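Local coordinates for protein F420-dependent alcohol dehydrogenase (Methanoculleus thermophilus, PDB 1RHC) that probably oxidises secondary alcohols to ketones with coenzyme F420 as hydride acceptor, as a (beta/alpha)8-barrel member of the bacterial luciferase family, at residues Ala23-Lys28 with Asp313-Ile318. Numbering follows the deposited sequence.
Sequences AIRAEK and DVNFGI
Arg-25 lays its guanidinium flat against the amide of Asn-315, a worked example of how one long side chain can join two neighbouring helices through both its flat end and its aliphatic stem. The two planes lie only 9° apart, with Arg-25 NH1 3.7 Å from Asn-315 CG and Asn-315 CB over the centre of the guanidinium; they stack face to face, and no hydrogen bond joins the two groups. CG anti to the backbone N (chi1 -171°) and an extended chain bring the group out from the first helix to lie over Asn-315; the segment axes are 10.5 Å apart at their closest.

Apolar packing lies beneath. Ile-318 CG2 meets Arg-25 CG at 3.9 Å and the backbone CA of Ala-26 at 4.0 Å, while its CD1 touches Arg-25 CD; Tyr-7 of the first barrel strand borders both Ile-318 and Ala-26.

Of the polar terms, one caps the start of the second helix, where Asp-313 OD1 accepts from Phe-316 N at 3.1 Å as N-cap, and the other bridges the two helices, a salt bridge from Arg-25 NH2 to Asp-319 OD2. A leucine replacing Arg-25 would probably leave Asp-319 without this cation and the Asn-315 amide without its stacking partner. Helix 16-29 and the helix after the last barrel strand are thus joined by apolar packing around Ile-318, with a stacked guanidinium and a salt bridge at the more exposed edge.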
loop_
_atom_site.group_PDB
_atom_site.type_symbol
_atom_site.label_atom_id
_atom_site.label_comp_id
_atom_site.label_asym_id
_atom_site.label_seq_id
_atom_site.Cartn_x
_atom_site.Cartn_y
_atom_site.Cartn_z
ATOM N N ALA A 23 -2.420 -16.769 8.330
ATOM C CA ALA A 23 -2.942 -16.914 6.977
ATOM C C ALA A 23 -2.356 -18.141 6.270
ATOM O O ALA A 23 -3.048 -18.878 5.576
ATOM C CB ALA A 23 -2.668 -15.618 6.152
ATOM N N ILE A 24 -1.064 -18.359 6.434
ATOM C CA ILE A 24 -0.410 -19.523 5.843
ATOM C C ILE A 24 -1.007 -20.812 6.449
ATOM O O ILE A 24 -1.316 -21.762 5.732
ATOM C CB ILE A 24 1.105 -19.480 6.127
ATOM C CG1 ILE A 24 1.727 -18.313 5.354
ATOM C CG2 ILE A 24 1.754 -20.834 5.740
ATOM C CD1 ILE A 24 3.156 -17.946 5.827
ATOM N N ARG A 25 -1.178 -20.831 7.761
ATOM C CA ARG A 25 -1.751 -22.016 8.422
ATOM C C ARG A 25 -3.226 -22.242 7.990
ATOM O O ARG A 25 -3.665 -23.385 7.825
ATOM C CB ARG A 25 -1.650 -21.845 9.953
ATOM C CG ARG A 25 -2.016 -23.119 10.783
ATOM C CD ARG A 25 -1.672 -22.920 12.278
ATOM N NE ARG A 25 -1.745 -24.136 13.105
ATOM C CZ ARG A 25 -0.772 -24.547 13.929
ATOM N NH1 ARG A 25 0.354 -23.865 14.050
ATOM N NH2 ARG A 25 -0.920 -25.648 14.641
ATOM N N ALA A 26 -3.982 -21.157 7.821
ATOM C CA ALA A 26 -5.383 -21.243 7.403
ATOM C C ALA A 26 -5.466 -21.880 6.035
ATOM O O ALA A 26 -6.339 -22.707 5.779
ATOM C CB ALA A 26 -6.013 -19.850 7.349
ATOM N N GLU A 27 -4.568 -21.486 5.145
ATOM C CA GLU A 27 -4.572 -22.061 3.795
ATOM C C GLU A 27 -4.328 -23.564 3.866
ATOM O O GLU A 27 -4.985 -24.360 3.178
ATOM C CB GLU A 27 -3.478 -21.426 2.943
ATOM C CG GLU A 27 -3.375 -22.087 1.583
ATOM C CD GLU A 27 -2.540 -21.286 0.597
ATOM O OE1 GLU A 27 -3.096 -20.839 -0.421
ATOM O OE2 GLU A 27 -1.328 -21.126 0.822
ATOM N N LYS A 28 -3.374 -23.952 4.702
ATOM C CA LYS A 28 -3.053 -25.373 4.825
ATOM C C LYS A 28 -4.206 -26.198 5.378
ATOM O O LYS A 28 -4.413 -27.335 4.971
ATOM C CB LYS A 28 -1.806 -25.535 5.699
ATOM C CG LYS A 28 -0.537 -25.079 4.952
ATOM C CD LYS A 28 0.734 -25.149 5.804
ATOM C CE LYS A 28 1.934 -24.660 4.985
ATOM N NZ LYS A 28 3.196 -24.604 5.768
ATOM N N ASP A 313 -6.736 -19.796 22.360
ATOM C CA ASP A 313 -5.589 -20.520 21.822
ATOM C C ASP A 313 -5.721 -20.331 20.313
ATOM O O ASP A 313 -6.472 -21.054 19.655
ATOM C CB ASP A 313 -5.707 -22.010 22.191
ATOM C CG ASP A 313 -4.540 -22.845 21.690
ATOM O OD1 ASP A 313 -3.952 -22.529 20.624
ATOM O OD2 ASP A 313 -4.224 -23.866 22.356
ATOM N N VAL A 314 -4.990 -19.356 19.769
ATOM C CA VAL A 314 -5.112 -19.048 18.346
ATOM C C VAL A 314 -4.884 -20.218 17.404
ATOM O O VAL A 314 -5.659 -20.429 16.463
ATOM C CB VAL A 314 -4.161 -17.893 17.958
ATOM C CG1 VAL A 314 -4.188 -17.675 16.441
ATOM C CG2 VAL A 314 -4.577 -16.624 18.708
ATOM N N ASN A 315 -3.823 -20.990 17.639
ATOM C CA ASN A 315 -3.531 -22.112 16.738
ATOM C C ASN A 315 -4.593 -23.192 16.724
ATOM O O ASN A 315 -4.873 -23.774 15.680
ATOM C CB ASN A 315 -2.178 -22.708 17.105
ATOM C CG ASN A 315 -1.031 -21.786 16.740
ATOM O OD1 ASN A 315 0.067 -21.903 17.282
ATOM N ND2 ASN A 315 -1.278 -20.871 15.807
ATOM N N PHE A 316 -5.165 -23.481 17.897
ATOM C CA PHE A 316 -6.273 -24.438 18.012
ATOM C C PHE A 316 -7.490 -23.849 17.262
ATOM O O PHE A 316 -8.228 -24.578 16.598
ATOM C CB PHE A 316 -6.630 -24.620 19.484
ATOM C CG PHE A 316 -7.894 -25.384 19.718
ATOM C CD1 PHE A 316 -7.979 -26.738 19.390
ATOM C CD2 PHE A 316 -9.002 -24.747 20.289
ATOM C CE1 PHE A 316 -9.149 -27.465 19.628
ATOM C CE2 PHE A 316 -10.180 -25.461 20.534
ATOM C CZ PHE A 316 -10.255 -26.826 20.202
ATOM N N GLY A 317 -7.679 -22.543 17.382
ATOM C CA GLY A 317 -8.788 -21.861 16.710
ATOM C C GLY A 317 -8.710 -22.033 15.194
ATOM O O GLY A 317 -9.717 -21.962 14.492
ATOM N N ILE A 318 -7.514 -22.217 14.670
ATOM C CA ILE A 318 -7.369 -22.462 13.235
ATOM C C ILE A 318 -7.484 -23.953 12.942
ATOM O O ILE A 318 -8.229 -24.378 12.046
ATOM C CB ILE A 318 -5.972 -21.986 12.686
ATOM C CG1 ILE A 318 -5.792 -20.482 12.923
ATOM C CG2 ILE A 318 -5.860 -22.326 11.195
ATOM C CD1 ILE A 318 -4.399 -19.964 12.645
#